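Local coordinates for protein prolyl endopeptidase (Myxococcus xanthus, PDB 2BKL) that probably hydrolyses oligopeptides on the carboxyl side of proline, and more slowly of alanine, as a serine peptidase of the S9A (prolyl oligopeptidase) family, at residues R62-F67 / K659-S664; Y285-E290 / L323-V328; K438-D443 / Q519-P524. One frame throughout, in Å; residues are numbered along the deposited sequence.

Contact 1 (R62-F67 / K659-S664)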
ATOM      1  N   ARG A  62       4.632 -19.481  18.101  1.00 10.03           N
ATOM      2  CA  ARG A  62       4.727 -19.826  16.695  1.00  9.89           C
ATOM      3  C   ARG A  62       5.046 -18.578  15.858  1.00 10.46           C
ATOM      4  O   ARG A  62       5.887 -18.625  14.947  1.00 10.52           O
ATOM      5  CB  ARG A  62       3.425 -20.487  16.219  1.00 11.98           C
ATOM      6  CG  ARG A  62       3.434 -20.959  14.763  1.00 12.11           C
ATOM      7  CD  ARG A  62       4.602 -21.884  14.386  1.00 13.23           C
ATOM      8  NE  ARG A  62       4.466 -22.380  13.018  1.00 12.93           N
ATOM      9  CZ  ARG A  62       5.487 -22.762  12.252  1.00 14.12           C
ATOM     10  NH1 ARG A  62       6.732 -22.728  12.708  1.00 14.35           N
ATOM     11  NH2 ARG A  62       5.251 -23.187  11.015  1.00 14.85           N
ATOM     12  N   PHE A  63       4.387 -17.468  16.174  1.00 10.39           N
ATOM     13  CA  PHE A  63       4.653 -16.212  15.466  1.00  9.75           C
ATOM     14  C   PHE A  63       6.075 -15.716  15.753  1.00 10.46           C
ATOM     15  O   PHE A  63       6.703 -15.112  14.895  1.00 12.15           O
ATOM     16  CB  PHE A  63       3.615 -15.140  15.794  1.00  9.18           C
ATOM     17  CG  PHE A  63       2.247 -15.394  15.207  1.00  9.41           C
ATOM     18  CD1 PHE A  63       2.099 -15.823  13.904  1.00 11.60           C
ATOM     19  CD2 PHE A  63       1.117 -15.192  15.965  1.00 10.55           C
ATOM     20  CE1 PHE A  63       0.829 -16.025  13.352  1.00 11.95           C
ATOM     21  CE2 PHE A  63      -0.162 -15.410  15.418  1.00 12.57           C
ATOM     22  CZ  PHE A  63      -0.285 -15.834  14.120  1.00 11.37           C
ATOM     23  N   LYS A  64       6.615 -16.000  16.935  1.00 10.41           N
ATOM     24  CA  LYS A  64       8.008 -15.645  17.203  1.00 12.40           C
ATOM     25  C   LYS A  64       8.969 -16.438  16.297  1.00 11.82           C
ATOM     26  O   LYS A  64       9.925 -15.889  15.758  1.00 14.24           O
ATOM     27  CB  LYS A  64       8.330 -15.839  18.690  1.00 14.65           C
ATOM     28  CG  LYS A  64       9.596 -15.140  19.108  1.00 19.99           C
ATOM     29  CD  LYS A  64       9.824 -15.260  20.608  1.00 22.53           C
ATOM     30  CE  LYS A  64      11.247 -14.839  20.978  1.00 24.57           C
ATOM     31  NZ  LYS A  64      12.225 -15.891  20.598  1.00 28.25           N
ATOM     32  N   GLU A  65       8.679 -17.718  16.087  1.00 11.05           N
ATOM     33  CA  GLU A  65       9.459 -18.576  15.214  1.00 12.78           C
ATOM     34  C   GLU A  65       9.373 -18.109  13.750  1.00 12.95           C
ATOM     35  O   GLU A  65      10.334 -18.235  12.982  1.00 14.45           O
ATOM     36  CB  GLU A  65       8.960 -20.018  15.392  1.00 16.68           C
ATOM     37  CG  GLU A  65       9.540 -21.097  14.514  1.00 22.04           C
ATOM     38  CD  GLU A  65       9.106 -22.502  14.949  1.00 22.41           C
ATOM     39  OE1 GLU A  65       7.976 -22.662  15.515  1.00 24.48           O
ATOM     40  OE2 GLU A  65       9.893 -23.458  14.719  1.00 27.78           O
ATOM     41  N   LEU A  66       8.234 -17.538  13.372  1.00 10.94           N
ATOM     42  CA  LEU A  66       7.973 -17.190  11.976  1.00 11.10           C
ATOM     43  C   LEU A  66       8.341 -15.764  11.612  1.00 10.51           C
ATOM     44  O   LEU A  66       8.796 -15.511  10.496  1.00 12.94           O
ATOM     45  CB  LEU A  66       6.486 -17.384  11.656  1.00 10.45           C
ATOM     46  CG  LEU A  66       5.994 -18.824  11.620  1.00 10.31           C
ATOM     47  CD1 LEU A  66       4.495 -18.854  11.544  1.00  9.21           C
ATOM     48  CD2 LEU A  66       6.649 -19.581  10.463  1.00 11.51           C
ATOM     49  N   PHE A  67       8.106 -14.809  12.506  1.00  9.42           N
ATOM     50  CA  PHE A  67       8.218 -13.380  12.144  1.00  9.99           C
ATOM     51  C   PHE A  67       9.635 -12.831  12.229  1.00 11.21           C
ATOM     52  O   PHE A  67       9.943 -11.819  11.590  1.00 11.30           O
ATOM     53  CB  PHE A  67       7.310 -12.493  13.006  1.00  9.89           C
ATOM     54  CG  PHE A  67       5.853 -12.581  12.691  1.00 10.08           C
ATOM     55  CD1 PHE A  67       5.329 -13.520  11.808  1.00 11.33           C
ATOM     56  CD2 PHE A  67       4.992 -11.729  13.334  1.00  8.87           C
ATOM     57  CE1 PHE A  67       3.949 -13.547  11.543  1.00 10.95           C
ATOM     58  CE2 PHE A  67       3.617 -11.760  13.096  1.00 10.44           C
ATOM     59  CZ  PHE A  67       3.101 -12.688  12.205  1.00 10.55           C
ATOM     60  N   LYS A 659       5.812  -6.163  18.285  1.00  7.41           N
ATOM     61  CA  LYS A 659       4.445  -5.639  18.251  1.00  9.75           C
ATOM     62  C   LYS A 659       3.600  -6.297  17.169  1.00  9.23           C
ATOM     63  O   LYS A 659       2.396  -6.525  17.349  1.00  9.03           O
ATOM     64  CB  LYS A 659       4.459  -4.120  18.101  1.00 13.04           C
ATOM     65  CG  LYS A 659       5.058  -3.380  19.327  1.00 17.51           C
ATOM     66  CD  LYS A 659       4.493  -3.795  20.690  1.00 21.58           C
ATOM     67  CE  LYS A 659       5.071  -2.942  21.808  1.00 23.41           C
ATOM     68  NZ  LYS A 659       6.563  -3.059  21.924  1.00 26.72           N
ATOM     69  N   ALA A 660       4.204  -6.664  16.057  1.00  9.13           N
ATOM     70  CA  ALA A 660       3.513  -7.439  15.022  1.00  7.99           C
ATOM     71  C   ALA A 660       3.089  -8.800  15.557  1.00  9.15           C
ATOM     72  O   ALA A 660       1.990  -9.259  15.256  1.00  9.40           O
ATOM     73  CB  ALA A 660       4.403  -7.571  13.789  1.00  9.55           C
ATOM     74  N   ILE A 661       3.946  -9.435  16.360  1.00  8.28           N
ATOM     75  CA  ILE A 661       3.603 -10.711  16.988  1.00  7.41           C
ATOM     76  C   ILE A 661       2.375 -10.498  17.849  1.00  7.49           C
ATOM     77  O   ILE A 661       1.416 -11.267  17.747  1.00  8.35           O
ATOM     78  CB  ILE A 661       4.779 -11.284  17.804  1.00  7.44           C
ATOM     79  CG1 ILE A 661       5.899 -11.707  16.875  1.00  8.94           C
ATOM     80  CG2 ILE A 661       4.316 -12.488  18.631  1.00  8.76           C
ATOM     81  CD1 ILE A 661       7.253 -11.954  17.543  1.00  9.48           C
ATOM     82  N   GLU A 662       2.398  -9.469  18.713  1.00  8.79           N
ATOM     83  CA  GLU A 662       1.255  -9.205  19.599  1.00  9.38           C
ATOM     84  C   GLU A 662      -0.030  -8.953  18.813  1.00 10.25           C
ATOM     85  O   GLU A 662      -1.104  -9.409  19.205  1.00 10.30           O
ATOM     86  CB  GLU A 662       1.557  -8.039  20.542  1.00 11.86           C
ATOM     87  CG  GLU A 662       2.541  -8.387  21.643  1.00 15.20           C
ATOM     88  CD  GLU A 662       2.766  -7.225  22.588  1.00 18.97           C
ATOM     89  OE1 GLU A 662       1.791  -6.808  23.247  1.00 25.56           O
ATOM     90  OE2 GLU A 662       3.900  -6.717  22.691  1.00 26.23           O
ATOM     91  N   SER A 663       0.069  -8.258  17.681  1.00  9.89           N
ATOM     92  CA  SER A 663      -1.128  -7.921  16.928  1.00 10.33           C
ATOM     93  C   SER A 663      -1.708  -9.185  16.304  1.00 10.04           C
ATOM     94  O   SER A 663      -2.928  -9.361  16.303  1.00  9.47           O
ATOM     95  CB  SER A 663      -0.815  -6.883  15.850  1.00 13.82           C
ATOM     96  OG  SER A 663      -0.501  -5.660  16.479  1.00 23.51           O
ATOM     97  N   SER A 664      -0.850 -10.072  15.799  1.00  9.02           N
ATOM     98  CA  SER A 664      -1.307 -11.303  15.189  1.00  8.38           C
ATOM     99  C   SER A 664      -1.896 -12.233  16.234  1.00  9.03           C
ATOM    100  O   SER A 664      -2.874 -12.890  15.943  1.00  9.38           O
ATOM    101  CB  SER A 664      -0.173 -11.998  14.415  1.00  8.88           C
ATOM    102  OG  SER A 664       0.148 -11.233  13.255  1.00 11.80           O
TER
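Phe63 and Phe67, one turn apart on helix 56-67, meet Ile661 and Ser664 of helix 657-674, and each ring is met differently. CB of Ser664 sits over one face of the Phe63 ring, 3.8 Å from the ring centroid and 21° off the normal, a CH-pi contact displaced toward the rim. The Phe67 ring instead presents its edge: Ser664 OG lies near the ring plane, 3.5 Å from Phe67 CZ. Ile661 divides its branches between the two phenylalanines, CG1 reaching Phe67 CD2 at 3.7 Å and CG2 reaching Phe63 CB at 3.9 Å. Its CD1 runs on to Lys64 CA at 3.8 Å. Phe67, its CG anti to the carbonyl carbon (chi1 -73°), has CB of Phe63 over the centre of its ring, a contact within the helix.

The segment axes run at 135° and approach to 9.6 Å. This mainly apolar pair joins an N-terminal helix to the C-terminal helix of the alpha/beta-hydrolase domain, as in other prolyl oligopeptidases, although the propeller intervenes in sequence. Pro470 of helix 469-473 packs on Phe63, Tyr68 on Ile661, and Ser663, beyond the interface, touches Arg644 on strand 641-646.

Contact 2 (Y285-E290 / L323-V328)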
ATOM      1  N   TYR A 285      10.389   6.831 -23.114  1.00  6.39           N
ATOM      2  CA  TYR A 285       9.546   5.642 -23.151  1.00  7.28           C
ATOM      3  C   TYR A 285       8.335   5.913 -22.273  1.00  6.65           C
ATOM      4  O   TYR A 285       8.470   6.117 -21.088  1.00  8.91           O
ATOM      5  CB  TYR A 285      10.336   4.383 -22.720  1.00  8.13           C
ATOM      6  CG  TYR A 285      11.502   4.166 -23.659  1.00  8.25           C
ATOM      7  CD1 TYR A 285      12.728   4.774 -23.425  1.00  9.05           C
ATOM      8  CD2 TYR A 285      11.347   3.440 -24.830  1.00 10.05           C
ATOM      9  CE1 TYR A 285      13.773   4.663 -24.330  1.00  8.36           C
ATOM     10  CE2 TYR A 285      12.406   3.308 -25.753  1.00  9.58           C
ATOM     11  CZ  TYR A 285      13.610   3.921 -25.482  1.00 10.00           C
ATOM     12  OH  TYR A 285      14.629   3.827 -26.388  1.00 10.96           O
ATOM     13  N   VAL A 286       7.166   5.942 -22.884  1.00  6.89           N
ATOM     14  CA  VAL A 286       5.948   6.394 -22.228  1.00  7.68           C
ATOM     15  C   VAL A 286       5.000   5.217 -22.085  1.00  6.67           C
ATOM     16  O   VAL A 286       4.525   4.681 -23.088  1.00  7.36           O
ATOM     17  CB  VAL A 286       5.250   7.519 -23.026  1.00  8.08           C
ATOM     18  CG1 VAL A 286       3.966   7.955 -22.351  1.00  9.88           C
ATOM     19  CG2 VAL A 286       6.165   8.697 -23.215  1.00  8.70           C
ATOM     20  N   LEU A 287       4.719   4.846 -20.846  1.00  6.66           N
ATOM     21  CA  LEU A 287       3.752   3.810 -20.525  1.00  5.58           C
ATOM     22  C   LEU A 287       2.426   4.476 -20.258  1.00  6.13           C
ATOM     23  O   LEU A 287       2.340   5.362 -19.399  1.00  6.40           O
ATOM     24  CB  LEU A 287       4.204   3.035 -19.274  1.00  5.81           C
ATOM     25  CG  LEU A 287       3.206   2.046 -18.679  1.00  5.15           C
ATOM     26  CD1 LEU A 287       2.896   0.874 -19.614  1.00  7.24           C
ATOM     27  CD2 LEU A 287       3.733   1.561 -17.319  1.00  8.47           C
ATOM     28  N   THR A 288       1.379   4.078 -20.968  1.00  5.24           N
ATOM     29  CA  THR A 288       0.095   4.767 -20.867  1.00  6.35           C
ATOM     30  C   THR A 288      -1.103   3.891 -21.136  1.00  6.31           C
ATOM     31  O   THR A 288      -1.013   2.884 -21.862  1.00  6.83           O
ATOM     32  CB  THR A 288       0.112   5.986 -21.830  1.00  7.56           C
ATOM     33  OG1 THR A 288      -1.107   6.718 -21.723  1.00  9.02           O
ATOM     34  CG2 THR A 288       0.180   5.548 -23.269  1.00  7.71           C
ATOM     35  N   ASP A 289      -2.237   4.279 -20.547  1.00  7.88           N
ATOM     36  CA  ASP A 289      -3.523   3.677 -20.861  1.00  7.92           C
ATOM     37  C   ASP A 289      -4.340   4.488 -21.884  1.00  8.38           C
ATOM     38  O   ASP A 289      -5.484   4.156 -22.175  1.00  9.12           O
ATOM     39  CB  ASP A 289      -4.347   3.328 -19.595  1.00  7.89           C
ATOM     40  CG  ASP A 289      -4.630   4.486 -18.737  1.00 11.76           C
ATOM     41  OD1 ASP A 289      -4.484   5.634 -19.215  1.00 13.37           O
ATOM     42  OD2 ASP A 289      -5.053   4.336 -17.552  1.00 14.14           O
ATOM     43  N   GLU A 290      -3.738   5.522 -22.457  1.00  8.33           N
ATOM     44  CA  GLU A 290      -4.411   6.272 -23.509  1.00  9.10           C
ATOM     45  C   GLU A 290      -4.730   5.368 -24.690  1.00 10.62           C
ATOM     46  O   GLU A 290      -3.820   4.787 -25.288  1.00  9.87           O
ATOM     47  CB  GLU A 290      -3.567   7.458 -23.949  1.00  8.31           C
ATOM     48  CG  GLU A 290      -4.348   8.467 -24.799  1.00 10.78           C
ATOM     49  CD  GLU A 290      -3.464   9.238 -25.751  1.00 12.41           C
ATOM     50  OE1 GLU A 290      -2.676  10.105 -25.285  1.00 13.81           O
ATOM     51  OE2 GLU A 290      -3.588   9.009 -26.979  1.00 14.33           O
ATOM     52  N   LEU A 323       1.637  -3.573 -16.298  1.00  6.65           N
ATOM     53  CA  LEU A 323       1.704  -2.810 -15.036  1.00  7.75           C
ATOM     54  C   LEU A 323       2.864  -1.856 -14.956  1.00  8.80           C
ATOM     55  O   LEU A 323       2.735  -0.789 -14.363  1.00 11.46           O
ATOM     56  CB  LEU A 323       1.801  -3.756 -13.832  1.00  9.13           C
ATOM     57  CG  LEU A 323       0.731  -4.789 -13.612  1.00 11.58           C
ATOM     58  CD1 LEU A 323       1.038  -5.466 -12.252  1.00 12.38           C
ATOM     59  CD2 LEU A 323      -0.635  -4.165 -13.680  1.00 10.95           C
ATOM     60  N   SER A 324       4.030  -2.249 -15.467  1.00  8.37           N
ATOM     61  CA  SER A 324       5.202  -1.394 -15.346  1.00  8.21           C
ATOM     62  C   SER A 324       6.221  -1.736 -16.413  1.00  7.89           C
ATOM     63  O   SER A 324       6.219  -2.847 -16.991  1.00  7.99           O
ATOM     64  CB  SER A 324       5.861  -1.517 -13.985  1.00 14.01           C
ATOM     65  OG  SER A 324       6.470  -2.769 -13.836  1.00 17.12           O
ATOM     66  N   VAL A 325       7.086  -0.774 -16.642  1.00  7.71           N
ATOM     67  CA  VAL A 325       8.168  -0.880 -17.593  1.00  8.56           C
ATOM     68  C   VAL A 325       9.389  -0.361 -16.909  1.00  8.60           C
ATOM     69  O   VAL A 325       9.379   0.747 -16.357  1.00 12.30           O
ATOM     70  CB  VAL A 325       7.941   0.005 -18.826  1.00 12.45           C
ATOM     71  CG1 VAL A 325       9.140  -0.073 -19.740  1.00 14.57           C
ATOM     72  CG2 VAL A 325       6.697  -0.395 -19.529  1.00 14.89           C
ATOM     73  N   SER A 326      10.462  -1.136 -16.987  1.00  8.65           N
ATOM     74  CA  SER A 326      11.759  -0.676 -16.529  1.00 10.87           C
ATOM     75  C   SER A 326      12.787  -0.821 -17.629  1.00  9.37           C
ATOM     76  O   SER A 326      12.681  -1.689 -18.496  1.00 12.36           O
ATOM     77  CB  SER A 326      12.213  -1.424 -15.293  1.00 13.13           C
ATOM     78  OG  SER A 326      12.446  -2.787 -15.572  1.00 17.02           O
ATOM     79  N   ILE A 327      13.764   0.066 -17.634  1.00  7.39           N
ATOM     80  CA  ILE A 327      14.848  -0.044 -18.577  1.00  7.91           C
ATOM     81  C   ILE A 327      16.040  -0.614 -17.837  1.00  8.18           C
ATOM     82  O   ILE A 327      16.582   0.014 -16.916  1.00  8.07           O
ATOM     83  CB  ILE A 327      15.205   1.330 -19.167  1.00  9.64           C
ATOM     84  CG1 ILE A 327      13.967   2.009 -19.764  1.00 11.66           C
ATOM     85  CG2 ILE A 327      16.314   1.165 -20.191  1.00 11.19           C
ATOM     86  CD1 ILE A 327      14.218   3.427 -20.290  1.00 12.38           C
ATOM     87  N   VAL A 328      16.409  -1.832 -18.210  1.00  7.62           N
ATOM     88  CA  VAL A 328      17.513  -2.542 -17.582  1.00  6.69           C
ATOM     89  C   VAL A 328      18.400  -3.170 -18.629  1.00  7.57           C
ATOM     90  O   VAL A 328      17.925  -3.726 -19.615  1.00  7.20           O
ATOM     91  CB  VAL A 328      16.999  -3.623 -16.613  1.00  8.61           C
ATOM     92  CG1 VAL A 328      16.415  -3.002 -15.369  1.00  9.05           C
ATOM     93  CG2 VAL A 328      15.998  -4.611 -17.287  1.00  9.02           C
TER
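Neighbouring blades of the beta-propeller meet here, strand 283-288 of one four-stranded sheet facing strand 321-328, an outermost strand of the next. At the centre, Leu287 faces Val325, their CA atoms 7.1 Å apart. Leu287 divides its two methyls: CD1 lies 4.0 Å from Val325 CG2, and CD2 lies 3.8 Å from Ser324 CA, close to the carbonyl O of Leu323 as well. Its chi1 of 171° sets CG anti to the backbone N; from there one methyl meets a side chain and the other the backbone. Toward the Tyr285 end of the contact, CD1 of Ile327 approaches CD1 of the Tyr285 ring to 3.7 Å, the two side chains crossing at about a right angle.

The strand axes are nearly antiparallel, at 171°, but 8.1 Å apart, which is too far for backbone pairing; this is the face-to-face apposition of successive propeller blades and not the extension of one sheet. Each strand keeps its backbone bonds within its own blade, Tyr285 and Leu287 with His278 and Glu276, and Leu323 with Glu335. Leu323 and Ser324 together face Glu335 in a classic beta bulge, and the hydroxyl of Ser324 is hydrogen-bonded to the Glu335 carboxylate. Val325 also touches Val297 of strand 296-300, and Ile327 touches His278 and Trp280 of strand 275-280, so strand 321-328 spans three strands of the blade before it. Where strand 283-288 ends, Thr288 opens an ST turn, in which Glu290 N donates to Thr288 OG1 at 3.0 Å with an N-H...O angle of 167°.

Contact 3 (K438-D443 / Q519-P524)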
ATOM      1  N   LYS A 438      -3.731 -29.218   2.054  1.00  8.06           N
ATOM      2  CA  LYS A 438      -4.167 -30.222   1.080  1.00  9.06           C
ATOM      3  C   LYS A 438      -5.229 -31.160   1.617  1.00 10.99           C
ATOM      4  O   LYS A 438      -6.092 -31.590   0.857  1.00 13.30           O
ATOM      5  CB  LYS A 438      -2.965 -31.025   0.555  1.00  9.79           C
ATOM      6  CG  LYS A 438      -2.083 -30.226  -0.342  1.00 11.87           C
ATOM      7  CD  LYS A 438      -0.974 -31.064  -1.006  1.00 13.32           C
ATOM      8  CE  LYS A 438       0.020 -30.196  -1.760  1.00 15.00           C
ATOM      9  NZ  LYS A 438       1.236 -30.966  -2.109  1.00 17.65           N
ATOM     10  N   ASP A 439      -5.157 -31.503   2.901  1.00 10.43           N
ATOM     11  CA  ASP A 439      -6.140 -32.407   3.516  1.00 12.67           C
ATOM     12  C   ASP A 439      -7.429 -31.771   4.054  1.00 12.03           C
ATOM     13  O   ASP A 439      -8.201 -32.419   4.754  1.00 14.84           O
ATOM     14  CB  ASP A 439      -5.469 -33.256   4.595  1.00 13.04           C
ATOM     15  CG  ASP A 439      -4.936 -32.461   5.760  1.00 16.90           C
ATOM     16  OD1 ASP A 439      -5.256 -31.251   5.973  1.00 13.74           O
ATOM     17  OD2 ASP A 439      -4.147 -33.027   6.566  1.00 19.35           O
ATOM     18  N   LEU A 440      -7.674 -30.509   3.726  1.00 10.71           N
ATOM     19  CA  LEU A 440      -8.889 -29.842   4.147  1.00 11.04           C
ATOM     20  C   LEU A 440     -10.091 -30.669   3.765  1.00 11.40           C
ATOM     21  O   LEU A 440     -10.207 -31.090   2.617  1.00 12.01           O
ATOM     22  CB  LEU A 440      -9.011 -28.497   3.428  1.00 12.64           C
ATOM     23  CG  LEU A 440     -10.240 -27.648   3.758  1.00 13.92           C
ATOM     24  CD1 LEU A 440      -9.964 -26.901   5.054  1.00 15.88           C
ATOM     25  CD2 LEU A 440     -10.570 -26.697   2.582  1.00 15.76           C
ATOM     26  N   LYS A 441     -10.995 -30.868   4.715  1.00 12.77           N
ATOM     27  CA  LYS A 441     -12.308 -31.429   4.426  1.00 14.99           C
ATOM     28  C   LYS A 441     -13.232 -30.340   3.889  1.00 11.68           C
ATOM     29  O   LYS A 441     -13.357 -29.272   4.489  1.00 13.18           O
ATOM     30  CB  LYS A 441     -12.909 -32.058   5.691  1.00 19.10           C
ATOM     31  CG  LYS A 441     -11.920 -32.914   6.488  1.00 23.00           C
ATOM     32  CD  LYS A 441     -12.572 -34.010   7.340  1.00 25.84           C
ATOM     33  CE  LYS A 441     -11.663 -35.237   7.407  1.00 26.98           C
ATOM     34  NZ  LYS A 441     -11.949 -36.124   8.588  1.00 29.19           N
ATOM     35  N   ARG A 442     -13.860 -30.604   2.743  1.00 11.16           N
ATOM     36  CA  ARG A 442     -14.806 -29.691   2.130  1.00  9.74           C
ATOM     37  C   ARG A 442     -16.192 -30.016   2.636  1.00 10.66           C
ATOM     38  O   ARG A 442     -17.048 -30.534   1.891  1.00 12.60           O
ATOM     39  CB  ARG A 442     -14.744 -29.776   0.599  1.00 10.08           C
ATOM     40  CG  ARG A 442     -13.453 -29.234   0.038  1.00 13.36           C
ATOM     41  CD  ARG A 442     -13.423 -27.736  -0.017  1.00 13.01           C
ATOM     42  NE  ARG A 442     -14.224 -27.202  -1.089  1.00 10.84           N
ATOM     43  CZ  ARG A 442     -13.803 -27.062  -2.346  1.00 10.73           C
ATOM     44  NH1 ARG A 442     -12.581 -27.421  -2.723  1.00 11.98           N
ATOM     45  NH2 ARG A 442     -14.606 -26.539  -3.246  1.00  9.79           N
ATOM     46  N   ASP A 443     -16.402 -29.685   3.907  1.00 10.97           N
ATOM     47  CA  ASP A 443     -17.595 -30.043   4.664  1.00 12.16           C
ATOM     48  C   ASP A 443     -18.421 -28.838   5.067  1.00 12.00           C
ATOM     49  O   ASP A 443     -19.341 -28.955   5.860  1.00 13.84           O
ATOM     50  CB  ASP A 443     -17.183 -30.848   5.909  1.00 14.67           C
ATOM     51  CG  ASP A 443     -16.367 -30.040   6.920  1.00 15.85           C
ATOM     52  OD1 ASP A 443     -16.003 -28.871   6.673  1.00 17.07           O
ATOM     53  OD2 ASP A 443     -16.016 -30.524   8.038  1.00 19.87           O
ATOM     54  N   GLN A 519     -19.480 -23.345  -2.301  1.00  5.64           N
ATOM     55  CA  GLN A 519     -18.456 -24.325  -2.638  1.00  7.82           C
ATOM     56  C   GLN A 519     -17.952 -25.167  -1.458  1.00  8.13           C
ATOM     57  O   GLN A 519     -16.973 -25.895  -1.587  1.00  8.21           O
ATOM     58  CB  GLN A 519     -17.273 -23.641  -3.361  1.00 10.43           C
ATOM     59  CG  GLN A 519     -17.589 -23.205  -4.764  1.00 12.47           C
ATOM     60  CD  GLN A 519     -18.007 -24.323  -5.606  1.00 15.53           C
ATOM     61  OE1 GLN A 519     -17.427 -25.405  -5.521  1.00 15.76           O
ATOM     62  NE2 GLN A 519     -19.062 -24.122  -6.381  1.00 17.70           N
ATOM     63  N   LYS A 520     -18.654 -25.096  -0.331  1.00  6.90           N
ATOM     64  CA  LYS A 520     -18.457 -26.042   0.786  1.00  8.84           C
ATOM     65  C   LYS A 520     -17.143 -25.824   1.541  1.00  7.56           C
ATOM     66  O   LYS A 520     -16.668 -26.724   2.224  1.00  9.27           O
ATOM     67  CB  LYS A 520     -18.619 -27.498   0.330  1.00 10.72           C
ATOM     68  CG  LYS A 520     -19.962 -27.803  -0.338  1.00 13.60           C
ATOM     69  CD  LYS A 520     -21.132 -27.596   0.589  1.00 16.64           C
ATOM     70  CE  LYS A 520     -22.422 -28.169  -0.030  1.00 19.24           C
ATOM     71  NZ  LYS A 520     -23.643 -27.524   0.522  1.00 22.59           N
ATOM     72  N   TYR A 521     -16.566 -24.631   1.467  1.00  7.44           N
ATOM     73  CA  TYR A 521     -15.444 -24.327   2.332  1.00  6.78           C
ATOM     74  C   TYR A 521     -15.928 -24.031   3.739  1.00  8.99           C
ATOM     75  O   TYR A 521     -15.306 -24.429   4.705  1.00 10.63           O
ATOM     76  CB  TYR A 521     -14.641 -23.145   1.823  1.00  7.38           C
ATOM     77  CG  TYR A 521     -13.958 -23.387   0.499  1.00  7.94           C
ATOM     78  CD1 TYR A 521     -12.731 -24.032   0.445  1.00  7.95           C
ATOM     79  CD2 TYR A 521     -14.523 -22.953  -0.692  1.00  8.08           C
ATOM     80  CE1 TYR A 521     -12.097 -24.270  -0.771  1.00  6.61           C
ATOM     81  CE2 TYR A 521     -13.900 -23.195  -1.901  1.00  8.21           C
ATOM     82  CZ  TYR A 521     -12.673 -23.813  -1.930  1.00  7.63           C
ATOM     83  OH  TYR A 521     -12.011 -24.056  -3.133  1.00  9.87           O
ATOM     84  N   THR A 522     -17.034 -23.333   3.851  1.00  6.98           N
ATOM     85  CA  THR A 522     -17.393 -22.704   5.118  1.00  7.18           C
ATOM     86  C   THR A 522     -18.883 -22.418   5.210  1.00  7.32           C
ATOM     87  O   THR A 522     -19.677 -22.789   4.334  1.00  6.49           O
ATOM     88  CB  THR A 522     -16.526 -21.443   5.288  1.00  8.54           C
ATOM     89  OG1 THR A 522     -16.594 -20.935   6.627  1.00  9.29           O
ATOM     90  CG2 THR A 522     -16.939 -20.308   4.392  1.00  7.73           C
ATOM     91  N   GLN A 523     -19.266 -21.757   6.287  1.00  7.31           N
ATOM     92  CA  GLN A 523     -20.647 -21.266   6.483  1.00  7.11           C
ATOM     93  C   GLN A 523     -20.541 -19.894   7.153  1.00  7.42           C
ATOM     94  O   GLN A 523     -19.483 -19.549   7.683  1.00  6.77           O
ATOM     95  CB  GLN A 523     -21.489 -22.228   7.318  1.00 10.69           C
ATOM     96  CG  GLN A 523     -20.906 -22.540   8.661  1.00 11.41           C
ATOM     97  CD  GLN A 523     -21.812 -23.421   9.513  1.00 13.39           C
ATOM     98  OE1 GLN A 523     -22.981 -23.086   9.709  1.00 16.00           O
ATOM     99  NE2 GLN A 523     -21.285 -24.524  10.010  1.00 18.06           N
ATOM    100  N   PRO A 524     -21.594 -19.075   7.086  1.00  8.22           N
ATOM    101  CA  PRO A 524     -21.493 -17.716   7.629  1.00  9.41           C
ATOM    102  C   PRO A 524     -20.905 -17.623   9.052  1.00  9.12           C
ATOM    103  O   PRO A 524     -20.041 -16.771   9.305  1.00  9.15           O
ATOM    104  CB  PRO A 524     -22.931 -17.217   7.547  1.00 10.52           C
ATOM    105  CG  PRO A 524     -23.462 -17.922   6.349  1.00 10.89           C
ATOM    106  CD  PRO A 524     -22.904 -19.293   6.430  1.00  8.79           C
TER
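Arg442 donates to Gln519 O from two nitrogens in the alpha/beta-hydrolase domain, where the loop after strand 429-437 meets the loop between helix 503-518 and strand 527-532. A Schellman motif, with Lys520 as its C-prime residue, closes the helix here. NE stands 3.1 Å from Gln519 O and NH2 stands 3.0 Å from the same Gln519 O, a side-on grip with the oxygen only 3° out of the guanidinium plane. NE approaches nearly in line with the carbonyl, and NH2 lies in the carbonyl plane at a C=O...N angle of 146°. One acceptor thus takes both donors at a helix end, where the partial negative charge would probably favour a cation.

The stack and the two-nitrogen grip together hold the group flat: the guanidinium lies on the Tyr521 ring, centres 3.8 Å apart and planes at 11°, a cation-pi contact. Bends at chi2 and chi3 bring CD and NE against the ring. NH1 comes to 3.4 Å from Tyr521 OH at an angle too poor for a hydrogen bond; that hydroxyl is bonded to Glu418 OE2 on strand 415-423. An alanine in place of Tyr521 would probably leave the guanidinium face without its stacking partner, Glu418 without this hydroxyl, and Arg442 freer to turn. Through their backbones Tyr521 pairs with Ala446 and Lys520 with Gly444, while Thr522 OG1 is hydrogen-bonded to Ala446 O. At the rim of the ring, Leu440 CD2 lies 4.0 Å from Tyr521 CD1.

Contact 2 is buried, whereas contacts 1 and 3 lie at the surface, contact 3 the farthest out, its centre about 31 Å from that of the chain. They hold different elements: contact 2 joins two blades within the propeller, while contacts 1 and 3 belong to the catalytic part of the fold, contact 1 through an N-terminal helix that packs there as in other prolyl oligopeptidases, contact 3 through two loops. Contacts 1 and 2 rely mainly on apolar packing, with aromatic rings in both; contact 3 alone has hydrogen bonds across it and a stacked cation. Along the chain, contacts 2 and 3 follow one another inside the loop closed by contact 1. The centres of contacts 2 and 3 are about 42 Å apart.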